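Local coordinates for protein putative Transcriptional Regulator (Rhodococcus sp., PDB 2IA2) that probably regulates transcription as an IclR-family repressor or activator, with a winged helix-turn-helix for binding DNA and a C-terminal domain expected to sense a small effector, at residues Thr59-Leu63 against Gly64-Thr68; Glu101-Ser104 against His105-Glu109; Asp184-Lys187 against Ala188-Ala192. All coordinates share one frame; numbering follows the deposited sequence.

Interaction 1 of 3, residues Thr59-Leu63 against Gly64-Thr68; sequences TLVEL and GYVAT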
ATOM      1  N   THR A  59       7.296 -20.903 -18.561  1.00 32.92           N
ATOM      2  CA  THR A  59       8.436 -20.210 -17.982  1.00 33.03           C
ATOM      3  C   THR A  59       8.069 -19.783 -16.602  1.00 31.71           C
ATOM      4  O   THR A  59       8.815 -20.024 -15.675  1.00 32.29           O
ATOM      5  CB  THR A  59       8.885 -19.035 -18.861  1.00 33.62           C
ATOM      6  OG1 THR A  59       9.230 -19.571 -20.139  1.00 35.06           O
ATOM      7  CG2 THR A  59      10.113 -18.336 -18.288  1.00 35.72           C
ATOM      8  N   LEU A  60       6.887 -19.203 -16.429  1.00 30.42           N
ATOM      9  CA  LEU A  60       6.432 -18.814 -15.082  1.00 28.39           C
ATOM     10  C   LEU A  60       6.307 -19.961 -14.094  1.00 29.30           C
ATOM     11  O   LEU A  60       6.610 -19.803 -12.929  1.00 30.18           O
ATOM     12  CB  LEU A  60       5.108 -18.029 -15.149  1.00 26.18           C
ATOM     13  CG  LEU A  60       5.216 -16.700 -15.874  1.00 24.28           C
ATOM     14  CD1 LEU A  60       3.816 -16.129 -16.220  1.00 24.94           C
ATOM     15  CD2 LEU A  60       6.023 -15.705 -15.043  1.00 26.28           C
ATOM     16  N   VAL A  61       5.816 -21.111 -14.537  1.00 30.18           N
ATOM     17  CA  VAL A  61       5.863 -22.306 -13.707  1.00 32.05           C
ATOM     18  C   VAL A  61       7.324 -22.662 -13.288  1.00 34.98           C
ATOM     19  O   VAL A  61       7.600 -22.925 -12.104  1.00 34.67           O
ATOM     20  CB  VAL A  61       5.189 -23.495 -14.392  1.00 32.45           C
ATOM     21  CG1 VAL A  61       5.502 -24.762 -13.628  1.00 35.48           C
ATOM     22  CG2 VAL A  61       3.663 -23.304 -14.457  1.00 30.87           C
ATOM     23  N   GLU A  62       8.239 -22.707 -14.266  1.00 36.12           N
ATOM     24  CA  GLU A  62       9.645 -22.955 -13.991  1.00 39.38           C
ATOM     25  C   GLU A  62      10.215 -21.959 -12.963  1.00 38.99           C
ATOM     26  O   GLU A  62      10.940 -22.350 -12.038  1.00 40.41           O
ATOM     27  CB  GLU A  62      10.449 -22.934 -15.315  1.00 41.29           C
ATOM     28  CG  GLU A  62      11.819 -23.567 -15.233  1.00 47.34           C
ATOM     29  CD  GLU A  62      12.264 -24.284 -16.552  1.00 57.21           C
ATOM     30  OE1 GLU A  62      11.573 -24.210 -17.634  1.00 56.23           O
ATOM     31  OE2 GLU A  62      13.347 -24.933 -16.500  1.00 60.39           O
ATOM     32  N   LEU A  63       9.874 -20.676 -13.118  1.00 37.51           N
ATOM     33  CA  LEU A  63      10.307 -19.628 -12.213  1.00 36.37           C
ATOM     34  C   LEU A  63       9.606 -19.657 -10.859  1.00 36.07           C
ATOM     35  O   LEU A  63      10.052 -18.996  -9.933  1.00 37.37           O
ATOM     36  CB  LEU A  63      10.131 -18.262 -12.869  1.00 35.53           C
ATOM     37  CG  LEU A  63      11.075 -18.023 -14.047  1.00 36.72           C
ATOM     38  CD1 LEU A  63      10.776 -16.741 -14.735  1.00 33.44           C
ATOM     39  CD2 LEU A  63      12.545 -17.997 -13.541  1.00 41.29           C
ATOM     40  N   GLY A  64       8.512 -20.396 -10.714  1.00 34.96           N
ATOM     41  CA  GLY A  64       7.864 -20.504  -9.395  1.00 32.58           C
ATOM     42  C   GLY A  64       6.796 -19.459  -9.114  1.00 30.78           C
ATOM     43  O   GLY A  64       6.255 -19.392  -7.984  1.00 29.54           O
ATOM     44  N   TYR A  65       6.446 -18.696 -10.159  1.00 28.72           N
ATOM     45  CA  TYR A  65       5.419 -17.661 -10.083  1.00 27.47           C
ATOM     46  C   TYR A  65       4.041 -18.229 -10.392  1.00 26.90           C
ATOM     47  O   TYR A  65       3.008 -17.665  -9.957  1.00 25.73           O
ATOM     48  CB  TYR A  65       5.717 -16.535 -11.071  1.00 26.29           C
ATOM     49  CG  TYR A  65       6.895 -15.688 -10.654  1.00 28.10           C
ATOM     50  CD1 TYR A  65       8.091 -15.740 -11.335  1.00 27.77           C
ATOM     51  CD2 TYR A  65       6.799 -14.811  -9.587  1.00 28.77           C
ATOM     52  CE1 TYR A  65       9.194 -14.940 -10.958  1.00 29.63           C
ATOM     53  CE2 TYR A  65       7.896 -14.015  -9.198  1.00 31.20           C
ATOM     54  CZ  TYR A  65       9.080 -14.087  -9.881  1.00 30.43           C
ATOM     55  OH  TYR A  65      10.154 -13.313  -9.463  1.00 30.84           O
ATOM     56  N   VAL A  66       4.017 -19.338 -11.124  1.00 26.80           N
ATOM     57  CA  VAL A  66       2.740 -19.934 -11.528  1.00 27.02           C
ATOM     58  C   VAL A  66       2.830 -21.370 -11.126  1.00 29.02           C
ATOM     59  O   VAL A  66       3.912 -21.926 -11.144  1.00 27.46           O
ATOM     60  CB  VAL A  66       2.464 -19.779 -13.068  1.00 26.89           C
ATOM     61  CG1 VAL A  66       1.348 -20.655 -13.547  1.00 26.54           C
ATOM     62  CG2 VAL A  66       2.123 -18.305 -13.451  1.00 23.70           C
ATOM     63  N   ALA A  67       1.699 -21.956 -10.732  1.00 30.43           N
ATOM     64  CA  ALA A  67       1.611 -23.397 -10.523  1.00 32.61           C
ATOM     65  C   ALA A  67       0.538 -23.984 -11.440  1.00 34.16           C
ATOM     66  O   ALA A  67      -0.337 -23.259 -11.955  1.00 33.00           O
ATOM     67  CB  ALA A  67       1.320 -23.712  -9.071  1.00 33.36           C
ATOM     68  N   THR A  68       0.617 -25.287 -11.665  1.00 36.61           N
ATOM     69  CA  THR A  68      -0.298 -25.977 -12.573  1.00 38.13           C
ATOM     70  C   THR A  68      -0.563 -27.417 -12.126  1.00 40.73           C
ATOM     71  O   THR A  68       0.256 -28.015 -11.435  1.00 41.43           O
ATOM     72  CB  THR A  68       0.186 -25.927 -14.071  1.00 38.20           C
ATOM     73  OG1 THR A  68      -0.825 -26.464 -14.946  1.00 37.82           O
ATOM     74  CG2 THR A  68       1.539 -26.670 -14.284  1.00 40.22           C
TER
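Y65 N bonds to L60 O and G64 N to V61 O as the chain leaves helix 50-63, and this pair, with positive phi at G64, makes the end a Schellman motif. Y65 N lies 3.0 Å from L60 O and is tilted 20° from the carbonyl plane. V66 N is a further donor to L60 O, at 3.2 Å, and sits above the plane on the same face. A CB at G64 would run into the carbonyl oxygen of L63, so the turn calls for glycine. V61 CA adds a C-H...O contact to V66 O.

The side chains of L60 and V66 cross obliquely, with L60 CB only 3.4 Å from V66 CG2, tighter than usual. V66 keeps CG1 anti to its backbone N (chi1 166°). This sends CG2 to L60 and CG1 to V61 CG2, 3.6 Å away. V61 CG2 also touches T68 CG2 at 4.0 Å. On the other flank, L63 CB meets Y65 CD1 at 3.6 Å, and L60 CD2 lies near Y65 CB. Both leucines approach the Y65 ring obliquely.

V66 also packs on F73 and L75 of strand 72-75. L60 meets V26 and I27 of helix 18-28 and L24 of the second subunit. This is the passage from the last helix of the helix-turn-helix into the wing of a winged-helix domain. L60 O takes two N-H groups from one face, that of V66 from well above its plane, and a weak third from G64, while the apolar contacts set the strand across the helix, at 103° between their directions.

Interaction 2 of 3, residues Glu101-Ser104 against His105-Glu109; sequences EKLS and HKVHE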
ATOM      1  N   GLU A 101       6.305  16.394  -9.345  1.00 25.01           N
ATOM      2  CA  GLU A 101       7.468  16.688 -10.174  1.00 27.68           C
ATOM      3  C   GLU A 101       7.042  16.816 -11.618  1.00 27.80           C
ATOM      4  O   GLU A 101       7.463  17.756 -12.277  1.00 29.90           O
ATOM      5  CB  GLU A 101       8.576  15.643 -10.082  1.00 28.21           C
ATOM      6  CG  GLU A 101       9.304  15.593  -8.754  1.00 33.40           C
ATOM      7  CD  GLU A 101      10.247  16.792  -8.502  1.00 39.83           C
ATOM      8  OE1 GLU A 101      10.673  17.549  -9.443  1.00 40.24           O
ATOM      9  OE2 GLU A 101      10.558  16.969  -7.302  1.00 42.12           O
ATOM     10  N   LYS A 102       6.201  15.903 -12.106  1.00 28.55           N
ATOM     11  CA  LYS A 102       5.672  15.977 -13.481  1.00 30.15           C
ATOM     12  C   LYS A 102       4.849  17.235 -13.697  1.00 28.72           C
ATOM     13  O   LYS A 102       5.024  17.902 -14.703  1.00 29.83           O
ATOM     14  CB  LYS A 102       4.877  14.717 -13.890  1.00 30.03           C
ATOM     15  CG  LYS A 102       5.750  13.432 -13.851  1.00 35.34           C
ATOM     16  CD  LYS A 102       5.021  12.058 -14.099  1.00 35.21           C
ATOM     17  CE  LYS A 102       5.755  10.835 -13.382  1.00 42.07           C
ATOM     18  NZ  LYS A 102       4.990  10.140 -12.167  1.00 48.42           N
ATOM     19  N   LEU A 103       3.972  17.572 -12.758  1.00 27.32           N
ATOM     20  CA  LEU A 103       3.116  18.741 -12.888  1.00 26.67           C
ATOM     21  C   LEU A 103       3.988  20.006 -12.972  1.00 27.00           C
ATOM     22  O   LEU A 103       3.904  20.767 -13.909  1.00 28.41           O
ATOM     23  CB  LEU A 103       2.131  18.836 -11.699  1.00 25.98           C
ATOM     24  CG  LEU A 103       1.215  20.077 -11.710  1.00 26.23           C
ATOM     25  CD1 LEU A 103       0.407  20.186 -13.079  1.00 22.73           C
ATOM     26  CD2 LEU A 103       0.266  20.157 -10.501  1.00 23.06           C
ATOM     27  N   SER A 104       4.830  20.214 -11.975  1.00 28.59           N
ATOM     28  CA  SER A 104       5.720  21.367 -11.944  1.00 29.88           C
ATOM     29  C   SER A 104       6.576  21.532 -13.176  1.00 31.27           C
ATOM     30  O   SER A 104       6.792  22.656 -13.650  1.00 31.19           O
ATOM     31  CB  SER A 104       6.541  21.415 -10.677  1.00 29.60           C
ATOM     32  OG  SER A 104       5.742  22.002  -9.629  1.00 31.99           O
ATOM     33  N   HIS A 105       7.034  20.420 -13.717  1.00 32.17           N
ATOM     34  CA  HIS A 105       7.883  20.451 -14.898  1.00 34.00           C
ATOM     35  C   HIS A 105       7.058  20.774 -16.122  1.00 34.23           C
ATOM     36  O   HIS A 105       7.566  21.394 -17.051  1.00 36.06           O
ATOM     37  CB  HIS A 105       8.639  19.133 -15.114  1.00 34.53           C
ATOM     38  CG  HIS A 105       9.470  19.139 -16.356  1.00 42.70           C
ATOM     39  ND1 HIS A 105      10.599  19.929 -16.497  1.00 49.03           N
ATOM     40  CD2 HIS A 105       9.291  18.521 -17.555  1.00 48.26           C
ATOM     41  CE1 HIS A 105      11.087  19.786 -17.721  1.00 50.47           C
ATOM     42  NE2 HIS A 105      10.318  18.928 -18.379  1.00 50.89           N
ATOM     43  N   LYS A 106       5.792  20.370 -16.131  1.00 32.90           N
ATOM     44  CA  LYS A 106       4.906  20.673 -17.250  1.00 33.61           C
ATOM     45  C   LYS A 106       4.503  22.169 -17.319  1.00 33.85           C
ATOM     46  O   LYS A 106       4.555  22.767 -18.370  1.00 34.75           O
ATOM     47  CB  LYS A 106       3.654  19.780 -17.196  1.00 32.93           C
ATOM     48  CG  LYS A 106       2.764  19.977 -18.371  1.00 35.35           C
ATOM     49  CD  LYS A 106       1.472  19.326 -18.111  1.00 36.48           C
ATOM     50  CE  LYS A 106       0.704  19.230 -19.394  1.00 40.02           C
ATOM     51  NZ  LYS A 106      -0.682  18.763 -19.092  1.00 40.48           N
ATOM     52  N   VAL A 107       4.086  22.752 -16.199  1.00 32.40           N
ATOM     53  CA  VAL A 107       3.566  24.129 -16.176  1.00 30.99           C
ATOM     54  C   VAL A 107       4.555  25.181 -15.655  1.00 31.51           C
ATOM     55  O   VAL A 107       4.266  26.392 -15.714  1.00 30.66           O
ATOM     56  CB  VAL A 107       2.211  24.213 -15.365  1.00 30.86           C
ATOM     57  CG1 VAL A 107       1.189  23.179 -15.906  1.00 28.58           C
ATOM     58  CG2 VAL A 107       2.422  24.064 -13.818  1.00 28.20           C
ATOM     59  N   HIS A 108       5.711  24.723 -15.168  1.00 31.04           N
ATOM     60  CA  HIS A 108       6.793  25.578 -14.676  1.00 32.09           C
ATOM     61  C   HIS A 108       6.346  26.487 -13.557  1.00 31.71           C
ATOM     62  O   HIS A 108       6.612  27.718 -13.582  1.00 31.19           O
ATOM     63  CB  HIS A 108       7.413  26.421 -15.817  1.00 35.63           C
ATOM     64  CG  HIS A 108       7.902  25.585 -16.948  1.00 41.23           C
ATOM     65  ND1 HIS A 108       8.925  24.672 -16.793  1.00 43.97           N
ATOM     66  CD2 HIS A 108       7.446  25.441 -18.215  1.00 46.01           C
ATOM     67  CE1 HIS A 108       9.105  24.029 -17.933  1.00 48.75           C
ATOM     68  NE2 HIS A 108       8.222  24.476 -18.812  1.00 49.66           N
ATOM     69  N   GLU A 109       5.647  25.884 -12.596  1.00 30.35           N
ATOM     70  CA  GLU A 109       5.125  26.600 -11.429  1.00 29.38           C
ATOM     71  C   GLU A 109       5.242  25.658 -10.228  1.00 28.55           C
ATOM     72  O   GLU A 109       5.160  24.431 -10.364  1.00 27.16           O
ATOM     73  CB  GLU A 109       3.658  27.046 -11.610  1.00 29.56           C
ATOM     74  CG  GLU A 109       3.302  28.004 -12.776  1.00 30.13           C
ATOM     75  CD  GLU A 109       4.061  29.343 -12.737  1.00 33.67           C
ATOM     76  OE1 GLU A 109       4.553  29.773 -11.656  1.00 33.30           O
ATOM     77  OE2 GLU A 109       4.169  29.969 -13.811  1.00 34.24           O
TER
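S104 and E109 meet through a short side-chain-to-backbone hydrogen bond across the helix end. S104 OG donates to E109 O at 2.6 Å, and it lies in the carbonyl plane. With chi1 at -82°, the hydroxyl lies beside the backbone N of S104 and faces the returning chain. S104 CB comes within 3.3 Å of E109 O as well. The same hydroxyl is hydrogen-bonded to S111 OG, so two partners hold it at a buried position. With alanine in place of the serine, E109 O would probably lose its hydroxyl donor and S111 OG a partner, leaving the chain after the helix less firmly tied to it.

Backbone bonds form the second group. H105 N reaches E101 O, and K106 N reaches K102 O at 3.0 Å. V107 N bonds to L103 O at 3.0 Å, the straightest of the set with 163° at the hydrogen. H108 N to S104 O is short, at 2.8 Å, but weak because it is bent to 127°. H108 has positive phi, which turns the chain out of the helix.

Apolar contact is slight. L103 CD1 just reaches V107 CG1 at 4.2 Å. L103 also packs on I229 of strand 223-232 and on T252 of helix 246-264.

Charged ends pair with residues of other parts of the chain. The E109 carboxylate forms salt bridges with R131 and R235 and a hydrogen bond with Y236 OH. K106 NZ bonds to S248 OG. The arrangement is a helix C-terminus with a positive-phi exit, where the chain leaves helix 92-107 and enters strand 110-117 of the six-stranded antiparallel sheet in the GAF-like IclR C-terminal domain.

Interaction 3 of 3, residues Asp184-Lys187 against Ala188-Ala192; sequences DELK and AAILA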
ATOM      1  N   ASP A 184     -20.334  33.977   6.810  1.00 62.91           N
ATOM      2  CA  ASP A 184     -21.321  33.523   5.827  1.00 63.46           C
ATOM      3  C   ASP A 184     -20.771  33.519   4.371  1.00 61.60           C
ATOM      4  O   ASP A 184     -21.052  32.609   3.580  1.00 60.06           O
ATOM      5  CB  ASP A 184     -22.599  34.369   5.944  1.00 65.40           C
ATOM      6  CG  ASP A 184     -22.337  35.861   5.764  1.00 68.66           C
ATOM      7  OD1 ASP A 184     -21.787  36.510   6.693  1.00 70.91           O
ATOM      8  OD2 ASP A 184     -22.693  36.388   4.686  1.00 72.46           O
ATOM      9  N   GLU A 185     -19.995  34.542   4.034  1.00 60.52           N
ATOM     10  CA  GLU A 185     -19.345  34.621   2.732  1.00 59.14           C
ATOM     11  C   GLU A 185     -18.233  33.564   2.614  1.00 56.30           C
ATOM     12  O   GLU A 185     -18.031  32.980   1.546  1.00 55.00           O
ATOM     13  CB  GLU A 185     -18.758  36.010   2.543  1.00 60.38           C
ATOM     14  CG  GLU A 185     -18.312  36.300   1.134  1.00 62.16           C
ATOM     15  CD  GLU A 185     -17.528  37.587   1.040  1.00 66.16           C
ATOM     16  OE1 GLU A 185     -17.484  38.357   2.043  1.00 67.46           O
ATOM     17  OE2 GLU A 185     -16.943  37.818  -0.046  1.00 68.06           O
ATOM     18  N   LEU A 186     -17.538  33.313   3.720  1.00 53.70           N
ATOM     19  CA  LEU A 186     -16.543  32.256   3.741  1.00 51.59           C
ATOM     20  C   LEU A 186     -17.183  30.888   3.548  1.00 50.84           C
ATOM     21  O   LEU A 186     -16.710  30.111   2.741  1.00 50.03           O
ATOM     22  CB  LEU A 186     -15.700  32.286   5.019  1.00 50.66           C
ATOM     23  CG  LEU A 186     -14.704  31.124   5.242  1.00 49.16           C
ATOM     24  CD1 LEU A 186     -13.709  30.914   4.080  1.00 45.28           C
ATOM     25  CD2 LEU A 186     -13.945  31.405   6.513  1.00 47.42           C
ATOM     26  N   LYS A 187     -18.256  30.596   4.280  1.00 50.58           N
ATOM     27  CA  LYS A 187     -18.955  29.329   4.144  1.00 50.88           C
ATOM     28  C   LYS A 187     -19.391  29.119   2.695  1.00 50.74           C
ATOM     29  O   LYS A 187     -19.329  28.000   2.176  1.00 50.30           O
ATOM     30  CB  LYS A 187     -20.201  29.339   5.030  1.00 51.95           C
ATOM     31  CG  LYS A 187     -20.853  27.996   5.266  1.00 51.51           C
ATOM     32  CD  LYS A 187     -22.137  28.229   6.035  1.00 54.86           C
ATOM     33  CE  LYS A 187     -22.687  26.968   6.700  1.00 56.92           C
ATOM     34  NZ  LYS A 187     -22.640  25.800   5.838  1.00 53.16           N
ATOM     35  N   ALA A 188     -19.847  30.198   2.063  1.00 50.64           N
ATOM     36  CA  ALA A 188     -20.307  30.151   0.675  1.00 49.89           C
ATOM     37  C   ALA A 188     -19.163  29.823  -0.287  1.00 48.27           C
ATOM     38  O   ALA A 188     -19.337  29.023  -1.203  1.00 47.99           O
ATOM     39  CB  ALA A 188     -20.951  31.465   0.301  1.00 51.11           C
ATOM     40  N   ALA A 189     -18.000  30.447  -0.083  1.00 46.27           N
ATOM     41  CA  ALA A 189     -16.824  30.169  -0.892  1.00 44.60           C
ATOM     42  C   ALA A 189     -16.403  28.695  -0.738  1.00 44.01           C
ATOM     43  O   ALA A 189     -16.043  28.037  -1.718  1.00 44.09           O
ATOM     44  CB  ALA A 189     -15.698  31.103  -0.512  1.00 43.94           C
ATOM     45  N   ILE A 190     -16.497  28.164   0.484  1.00 43.09           N
ATOM     46  CA  ILE A 190     -16.169  26.760   0.757  1.00 41.81           C
ATOM     47  C   ILE A 190     -17.161  25.780   0.108  1.00 42.02           C
ATOM     48  O   ILE A 190     -16.749  24.769  -0.442  1.00 40.21           O
ATOM     49  CB  ILE A 190     -16.041  26.484   2.267  1.00 41.11           C
ATOM     50  CG1 ILE A 190     -14.775  27.144   2.816  1.00 41.11           C
ATOM     51  CG2 ILE A 190     -16.053  25.011   2.540  1.00 39.77           C
ATOM     52  CD1 ILE A 190     -14.841  27.491   4.286  1.00 42.48           C
ATOM     53  N   LEU A 191     -18.462  26.071   0.186  1.00 43.05           N
ATOM     54  CA  LEU A 191     -19.446  25.239  -0.491  1.00 44.24           C
ATOM     55  C   LEU A 191     -19.308  25.344  -2.027  1.00 44.25           C
ATOM     56  O   LEU A 191     -19.553  24.354  -2.713  1.00 44.27           O
ATOM     57  CB  LEU A 191     -20.892  25.551  -0.035  1.00 46.04           C
ATOM     58  CG  LEU A 191     -21.203  25.531   1.471  1.00 47.40           C
ATOM     59  CD1 LEU A 191     -22.712  25.858   1.744  1.00 49.42           C
ATOM     60  CD2 LEU A 191     -20.792  24.226   2.112  1.00 45.09           C
ATOM     61  N   ALA A 192     -18.926  26.509  -2.561  1.00 43.92           N
ATOM     62  CA  ALA A 192     -18.666  26.608  -4.016  1.00 44.45           C
ATOM     63  C   ALA A 192     -17.551  25.622  -4.423  1.00 43.73           C
ATOM     64  O   ALA A 192     -17.660  24.929  -5.415  1.00 43.63           O
ATOM     65  CB  ALA A 192     -18.302  28.022  -4.416  1.00 44.44           C
TER
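L186 and I190 make the tight side of this helical turn. L186 CD1 lies 3.6 Å from I190 CD1, and I190 CD1 also rests 3.8 Å from L186 CG. The reach comes from torsions: L186 has CG anti to its backbone N (chi1 174°), and I190 turns CG1 to the side of its own N (chi1 -71°). I190 CG1 and CD1 thereby also sit against L186 O. That oxygen accepts I190 N at 3.0 Å.

The side-chain ends of K187 and L191 meet more loosely, with K187 NZ 4.1 Å from L191 CD1. The K187 chain bends at its last torsion (chi4 -44°). L191 CG, by contrast, sits close over K187 O at 3.2 Å, and that oxygen accepts L191 N. K187 NZ has a long, weak ion pair with D164. D184, E185 and A188 are exposed and form the solvent side.

The contact is plain packing of an amphipathic helix. L186 touches R152 of helix 149-156 and L167 of helix 160-169, while I190 touches L155 and A156 of helix 149-156. Helix 183-196 thus lies against helices 149-156 and 160-169, just ahead of strand 199-202, an edge strand of the sheet within this chain.

In the fold
From the N terminus, interaction 1 comes first, then interaction 2, then interaction 3. They run in series and neither nest nor cross. Each is local, and none closes a long loop. Interaction 1 joins helix 50-63 to strand 66-68 in the helix-turn-helix domain, the presumed DNA-binding part. Interaction 2 leads from helix 92-107 toward strand 110-117 in the C-terminal region. Interaction 3 is a turn within helix 183-196 of that same region, leading on to strand 199-202. Centres of interactions 1 and 2 lie about 42 Å apart, and those of 2 and 3 about 30 Å. Interactions 1 and 3 lie on opposite sides of the chain's centre. No two of them touch.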